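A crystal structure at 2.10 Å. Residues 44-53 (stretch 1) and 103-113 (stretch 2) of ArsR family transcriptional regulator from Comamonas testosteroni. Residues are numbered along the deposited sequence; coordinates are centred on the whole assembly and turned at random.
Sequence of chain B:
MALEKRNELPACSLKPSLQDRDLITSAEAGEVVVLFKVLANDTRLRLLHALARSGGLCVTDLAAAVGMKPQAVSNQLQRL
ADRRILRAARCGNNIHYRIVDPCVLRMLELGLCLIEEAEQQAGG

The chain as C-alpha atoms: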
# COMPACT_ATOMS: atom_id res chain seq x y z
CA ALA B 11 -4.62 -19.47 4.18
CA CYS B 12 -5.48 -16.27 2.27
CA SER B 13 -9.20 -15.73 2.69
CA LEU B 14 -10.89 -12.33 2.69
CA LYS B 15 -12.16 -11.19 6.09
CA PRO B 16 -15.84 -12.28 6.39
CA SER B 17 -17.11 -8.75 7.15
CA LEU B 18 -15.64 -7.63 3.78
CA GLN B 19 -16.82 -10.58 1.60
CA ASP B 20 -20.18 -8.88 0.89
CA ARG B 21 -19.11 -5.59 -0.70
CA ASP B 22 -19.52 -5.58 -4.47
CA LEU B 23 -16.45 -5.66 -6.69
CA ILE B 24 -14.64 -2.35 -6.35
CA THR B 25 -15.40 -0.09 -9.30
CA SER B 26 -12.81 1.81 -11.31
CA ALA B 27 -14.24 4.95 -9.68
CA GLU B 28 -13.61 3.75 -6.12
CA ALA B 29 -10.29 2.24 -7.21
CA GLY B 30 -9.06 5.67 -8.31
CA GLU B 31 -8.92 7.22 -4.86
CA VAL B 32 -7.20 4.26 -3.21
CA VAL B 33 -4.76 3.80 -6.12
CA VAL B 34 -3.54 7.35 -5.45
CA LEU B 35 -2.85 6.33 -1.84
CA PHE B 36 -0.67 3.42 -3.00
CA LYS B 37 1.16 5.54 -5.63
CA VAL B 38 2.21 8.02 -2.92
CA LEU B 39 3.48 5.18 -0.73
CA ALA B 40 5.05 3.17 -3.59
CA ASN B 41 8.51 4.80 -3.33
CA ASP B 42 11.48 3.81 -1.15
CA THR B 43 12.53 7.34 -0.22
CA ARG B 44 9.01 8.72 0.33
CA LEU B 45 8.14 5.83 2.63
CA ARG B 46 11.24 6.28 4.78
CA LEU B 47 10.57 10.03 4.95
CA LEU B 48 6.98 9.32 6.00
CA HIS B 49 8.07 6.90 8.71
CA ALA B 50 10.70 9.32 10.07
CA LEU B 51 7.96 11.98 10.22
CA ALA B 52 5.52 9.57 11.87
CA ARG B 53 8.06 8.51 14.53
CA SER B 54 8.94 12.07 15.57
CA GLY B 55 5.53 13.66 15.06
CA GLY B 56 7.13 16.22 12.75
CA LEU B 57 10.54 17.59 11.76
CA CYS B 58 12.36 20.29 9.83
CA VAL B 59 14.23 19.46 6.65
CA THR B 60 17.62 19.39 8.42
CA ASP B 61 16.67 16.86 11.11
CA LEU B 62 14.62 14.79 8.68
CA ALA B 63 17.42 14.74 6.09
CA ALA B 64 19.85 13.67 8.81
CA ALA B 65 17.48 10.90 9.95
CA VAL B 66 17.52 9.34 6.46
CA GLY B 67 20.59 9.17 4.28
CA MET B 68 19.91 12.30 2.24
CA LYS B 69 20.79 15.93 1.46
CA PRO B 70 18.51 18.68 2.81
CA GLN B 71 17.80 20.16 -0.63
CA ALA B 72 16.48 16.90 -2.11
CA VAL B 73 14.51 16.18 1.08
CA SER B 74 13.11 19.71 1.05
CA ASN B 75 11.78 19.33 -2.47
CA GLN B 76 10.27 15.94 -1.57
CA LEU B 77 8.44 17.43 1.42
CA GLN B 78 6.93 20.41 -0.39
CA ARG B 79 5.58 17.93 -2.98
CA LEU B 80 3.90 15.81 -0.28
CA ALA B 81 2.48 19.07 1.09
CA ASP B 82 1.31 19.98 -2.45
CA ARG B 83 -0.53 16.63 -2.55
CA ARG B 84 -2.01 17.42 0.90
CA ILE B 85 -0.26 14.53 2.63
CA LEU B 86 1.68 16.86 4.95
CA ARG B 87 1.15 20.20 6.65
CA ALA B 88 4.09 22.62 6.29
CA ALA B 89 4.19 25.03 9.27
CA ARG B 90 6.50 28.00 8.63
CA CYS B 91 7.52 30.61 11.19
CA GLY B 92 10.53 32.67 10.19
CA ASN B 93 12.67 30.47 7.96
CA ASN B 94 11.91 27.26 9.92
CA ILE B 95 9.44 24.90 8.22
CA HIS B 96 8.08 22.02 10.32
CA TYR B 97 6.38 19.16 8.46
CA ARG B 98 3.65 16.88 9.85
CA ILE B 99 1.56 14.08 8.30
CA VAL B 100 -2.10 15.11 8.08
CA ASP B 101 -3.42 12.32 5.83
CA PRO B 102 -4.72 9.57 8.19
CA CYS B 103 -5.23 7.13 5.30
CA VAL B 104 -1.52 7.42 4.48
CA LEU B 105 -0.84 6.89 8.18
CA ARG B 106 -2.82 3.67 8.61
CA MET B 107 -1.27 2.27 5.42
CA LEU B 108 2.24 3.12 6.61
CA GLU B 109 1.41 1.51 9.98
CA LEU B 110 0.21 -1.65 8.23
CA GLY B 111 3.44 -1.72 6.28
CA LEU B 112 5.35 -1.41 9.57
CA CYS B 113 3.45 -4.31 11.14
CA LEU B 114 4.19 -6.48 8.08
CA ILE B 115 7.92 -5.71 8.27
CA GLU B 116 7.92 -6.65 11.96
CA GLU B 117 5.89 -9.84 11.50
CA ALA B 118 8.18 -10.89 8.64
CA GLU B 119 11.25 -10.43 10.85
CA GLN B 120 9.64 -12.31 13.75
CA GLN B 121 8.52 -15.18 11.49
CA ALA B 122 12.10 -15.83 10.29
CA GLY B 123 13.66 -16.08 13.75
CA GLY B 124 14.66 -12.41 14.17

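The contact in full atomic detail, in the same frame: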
# COMPACT_ATOMS: atom_id res chain seq x y z
N ARG B 44 10.19 8.09 -0.26
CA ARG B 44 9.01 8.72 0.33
C ARG B 44 8.55 7.97 1.56
O ARG B 44 8.10 8.58 2.54
CB ARG B 44 7.86 8.78 -0.67
CG ARG B 44 8.04 9.78 -1.79
CD ARG B 44 6.69 10.18 -2.36
NE ARG B 44 6.13 9.11 -3.14
CZ ARG B 44 6.50 8.81 -4.38
NH1 ARG B 44 7.45 9.49 -5.00
NH2 ARG B 44 5.91 7.79 -5.00
N LEU B 45 8.64 6.64 1.53
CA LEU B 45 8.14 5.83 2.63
C LEU B 45 9.01 6.00 3.86
O LEU B 45 8.51 6.09 4.99
CB LEU B 45 8.07 4.36 2.20
CG LEU B 45 7.37 3.39 3.16
CD1 LEU B 45 5.89 3.72 3.25
CD2 LEU B 45 7.56 1.92 2.77
N ARG B 46 10.33 6.04 3.67
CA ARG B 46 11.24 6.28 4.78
C ARG B 46 11.05 7.68 5.35
O ARG B 46 11.08 7.87 6.57
CB ARG B 46 12.69 6.08 4.33
CG ARG B 46 13.02 4.66 3.90
CD ARG B 46 14.51 4.52 3.70
NE ARG B 46 15.23 4.56 4.97
CZ ARG B 46 16.36 5.24 5.16
NH1 ARG B 46 16.87 5.95 4.16
NH2 ARG B 46 16.97 5.22 6.34
N LEU B 47 10.84 8.67 4.48
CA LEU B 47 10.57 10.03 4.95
C LEU B 47 9.30 10.07 5.78
O LEU B 47 9.24 10.73 6.82
CB LEU B 47 10.43 10.99 3.75
CG LEU B 47 11.69 11.51 3.07
CD1 LEU B 47 11.34 12.31 1.81
CD2 LEU B 47 12.45 12.39 4.05
N LEU B 48 8.27 9.34 5.32
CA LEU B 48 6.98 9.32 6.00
C LEU B 48 7.08 8.63 7.35
O LEU B 48 6.44 9.05 8.33
CB LEU B 48 5.95 8.60 5.13
CG LEU B 48 4.91 9.38 4.32
CD1 LEU B 48 5.33 10.79 4.08
CD2 LEU B 48 4.63 8.66 2.99
N HIS B 49 7.86 7.56 7.43
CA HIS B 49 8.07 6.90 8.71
C HIS B 49 8.84 7.80 9.68
O HIS B 49 8.46 7.92 10.84
CB HIS B 49 8.80 5.57 8.52
CG HIS B 49 8.91 4.79 9.79
ND1 HIS B 49 9.94 3.89 10.04
CD2 HIS B 49 8.11 4.75 10.88
CE1 HIS B 49 9.76 3.35 11.23
NE2 HIS B 49 8.66 3.85 11.76
N ALA B 50 9.93 8.42 9.21
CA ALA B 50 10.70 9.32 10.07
C ALA B 50 9.84 10.47 10.59
O ALA B 50 9.99 10.90 11.74
CB ALA B 50 11.91 9.87 9.30
N LEU B 51 8.91 10.97 9.76
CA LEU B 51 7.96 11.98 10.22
C LEU B 51 6.96 11.41 11.21
O LEU B 51 6.58 12.09 12.18
CB LEU B 51 7.21 12.57 9.04
CG LEU B 51 8.03 13.43 8.10
CD1 LEU B 51 7.25 13.65 6.82
CD2 LEU B 51 8.33 14.76 8.80
N ALA B 52 6.50 10.18 10.98
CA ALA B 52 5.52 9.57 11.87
C ALA B 52 6.12 9.26 13.23
O ALA B 52 5.42 9.36 14.25
CB ALA B 52 4.95 8.30 11.23
N ARG B 53 7.39 8.82 13.26
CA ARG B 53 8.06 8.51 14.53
C ARG B 53 8.15 9.74 15.42
O ARG B 53 7.82 9.70 16.61
CB ARG B 53 9.48 7.99 14.30
CG ARG B 53 9.60 6.71 13.55
CD ARG B 53 11.03 6.16 13.59
NE ARG B 53 11.36 5.57 14.89
CZ ARG B 53 12.42 5.90 15.61
NH1 ARG B 53 13.27 6.83 15.17
NH2 ARG B 53 12.63 5.31 16.77
N CYS B 103 -5.28 8.31 6.15
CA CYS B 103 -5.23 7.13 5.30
C CYS B 103 -3.79 6.72 5.01
O CYS B 103 -3.45 5.54 5.07
CB CYS B 103 -5.98 7.37 4.00
SG CYS B 103 -7.72 7.69 4.27
N VAL B 104 -2.95 7.69 4.65
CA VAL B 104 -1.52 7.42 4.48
C VAL B 104 -0.95 6.82 5.75
O VAL B 104 -0.15 5.88 5.71
CB VAL B 104 -0.78 8.71 4.06
CG1 VAL B 104 0.70 8.69 4.49
CG2 VAL B 104 -0.88 8.90 2.57
N LEU B 105 -1.41 7.32 6.91
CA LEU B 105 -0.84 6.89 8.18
C LEU B 105 -1.19 5.44 8.50
O LEU B 105 -0.32 4.67 8.89
CB LEU B 105 -1.31 7.81 9.31
CG LEU B 105 -0.61 7.54 10.63
CD1 LEU B 105 0.89 7.79 10.48
CD2 LEU B 105 -1.20 8.42 11.71
N ARG B 106 -2.46 5.07 8.36
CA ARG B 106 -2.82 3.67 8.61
C ARG B 106 -2.11 2.72 7.65
O ARG B 106 -1.74 1.60 8.04
CB ARG B 106 -4.33 3.47 8.50
CG ARG B 106 -5.20 4.63 8.93
CD ARG B 106 -6.37 4.15 9.76
NE ARG B 106 -7.17 3.12 9.11
CZ ARG B 106 -8.45 3.28 8.76
NH1 ARG B 106 -9.07 4.43 9.00
NH2 ARG B 106 -9.13 2.28 8.18
N MET B 107 -1.92 3.14 6.40
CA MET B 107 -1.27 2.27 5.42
C MET B 107 0.21 2.13 5.71
O MET B 107 0.77 1.02 5.58
CB MET B 107 -1.51 2.81 4.00
CG MET B 107 -1.22 1.78 2.87
SD MET B 107 -2.15 0.20 2.93
CE MET B 107 -3.76 0.75 2.35
N LEU B 108 0.87 3.22 6.11
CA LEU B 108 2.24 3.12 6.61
C LEU B 108 2.32 2.21 7.84
O LEU B 108 3.21 1.37 7.92
CB LEU B 108 2.79 4.52 6.94
CG LEU B 108 3.98 4.64 7.90
CD1 LEU B 108 5.26 4.16 7.26
CD2 LEU B 108 4.17 6.10 8.39
N GLU B 109 1.39 2.35 8.79
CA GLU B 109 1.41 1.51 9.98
C GLU B 109 1.24 0.04 9.63
O GLU B 109 1.88 -0.83 10.24
CB GLU B 109 0.32 1.94 10.97
CG GLU B 109 0.56 3.29 11.67
CD GLU B 109 -0.61 3.66 12.58
OE1 GLU B 109 -1.58 2.86 12.66
OE2 GLU B 109 -0.56 4.73 13.22
N LEU B 110 0.37 -0.26 8.67
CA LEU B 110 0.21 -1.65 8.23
C LEU B 110 1.51 -2.17 7.64
O LEU B 110 1.97 -3.27 7.97
CB LEU B 110 -0.92 -1.77 7.22
CG LEU B 110 -1.10 -3.19 6.66
CD1 LEU B 110 -1.39 -4.19 7.78
CD2 LEU B 110 -2.20 -3.22 5.60
N GLY B 111 2.13 -1.37 6.78
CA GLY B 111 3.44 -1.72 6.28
C GLY B 111 4.43 -2.02 7.39
O GLY B 111 5.21 -2.96 7.30
N LEU B 112 4.41 -1.21 8.46
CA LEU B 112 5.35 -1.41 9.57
C LEU B 112 5.07 -2.72 10.28
O LEU B 112 6.00 -3.45 10.63
CB LEU B 112 5.29 -0.22 10.55
CG LEU B 112 5.70 1.15 9.98
CD1 LEU B 112 5.38 2.30 10.95
CD2 LEU B 112 7.18 1.19 9.58
N CYS B 113 3.79 -3.05 10.50
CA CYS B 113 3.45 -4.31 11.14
C CYS B 113 3.89 -5.50 10.29
O CYS B 113 4.34 -6.51 10.83
CB CYS B 113 1.95 -4.38 11.44
SG CYS B 113 1.36 -3.05 12.53

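Residues 44-53 and 103-113 are each a segment of a longer helix, and they cross nearly at right angles, with 100° between their N-to-C directions and 10.8 Å between the axes at closest approach. Within each stretch the backbone is satisfied by regular i to i+4 hydrogen bonds, such as A52 N to L48 O at 2.9 Å and L112 N to L108 O at 2.9 Å. No hydrogen bond passes between the helices, so the contact rests on side-chain packing. The CA atoms of H49 and L108 lie 7.3 Å apart and those of A52 and L105 7.8 Å, and the two surfaces together bury 312 Å².

L108 is the centre of the interface and has the largest covered area of any residue here. Its CA-to-CB bond points toward the first helix, and its side chain enters as a knob the hole formed by L45, L48, H49 and A52, residues spaced so that they share one side of their helix. Its two methyls spread across this hole. L108 CD2 lies 3.7 Å from A52 CB, 3.7 Å from the backbone atom L48 O and 4.0 Å from H49 CA, while L108 CD1 lies 4.1 Å from L45 CD1 and 4.0 Å from H49 CB. A52, whose CA-to-CB bond points toward the second helix, also meets L105: A52 CB lies 4.2 Å from L105 CD1. L105 leaves its backbone sideways, but its end turns nearer to the first helix.

Further apolar pairs widen the contact. L48 points toward the second helix and its CD2 packs 4.2 Å from V104 CG1, one turn before L108. L45 sets out sideways and brings its end inward to reach L108. These are van der Waals contacts between aliphatic groups shielded from solvent.

One turn after L108, L112 meets the imidazole of H49. L112 CD2 sits 3.7 Å from the centroid of the H49 ring and only 7° off the ring normal, a CH-pi contact over the face; L112 CD1 approaches H49 CD2 at 3.7 Å. The ring's two nitrogens fare differently: H49 ND1 is hydrogen-bonded elsewhere in the structure, whereas H49 NE2 is buried by this contact without a partner in the model. Between L108 and L112, G111 contributes no side chain to the interface.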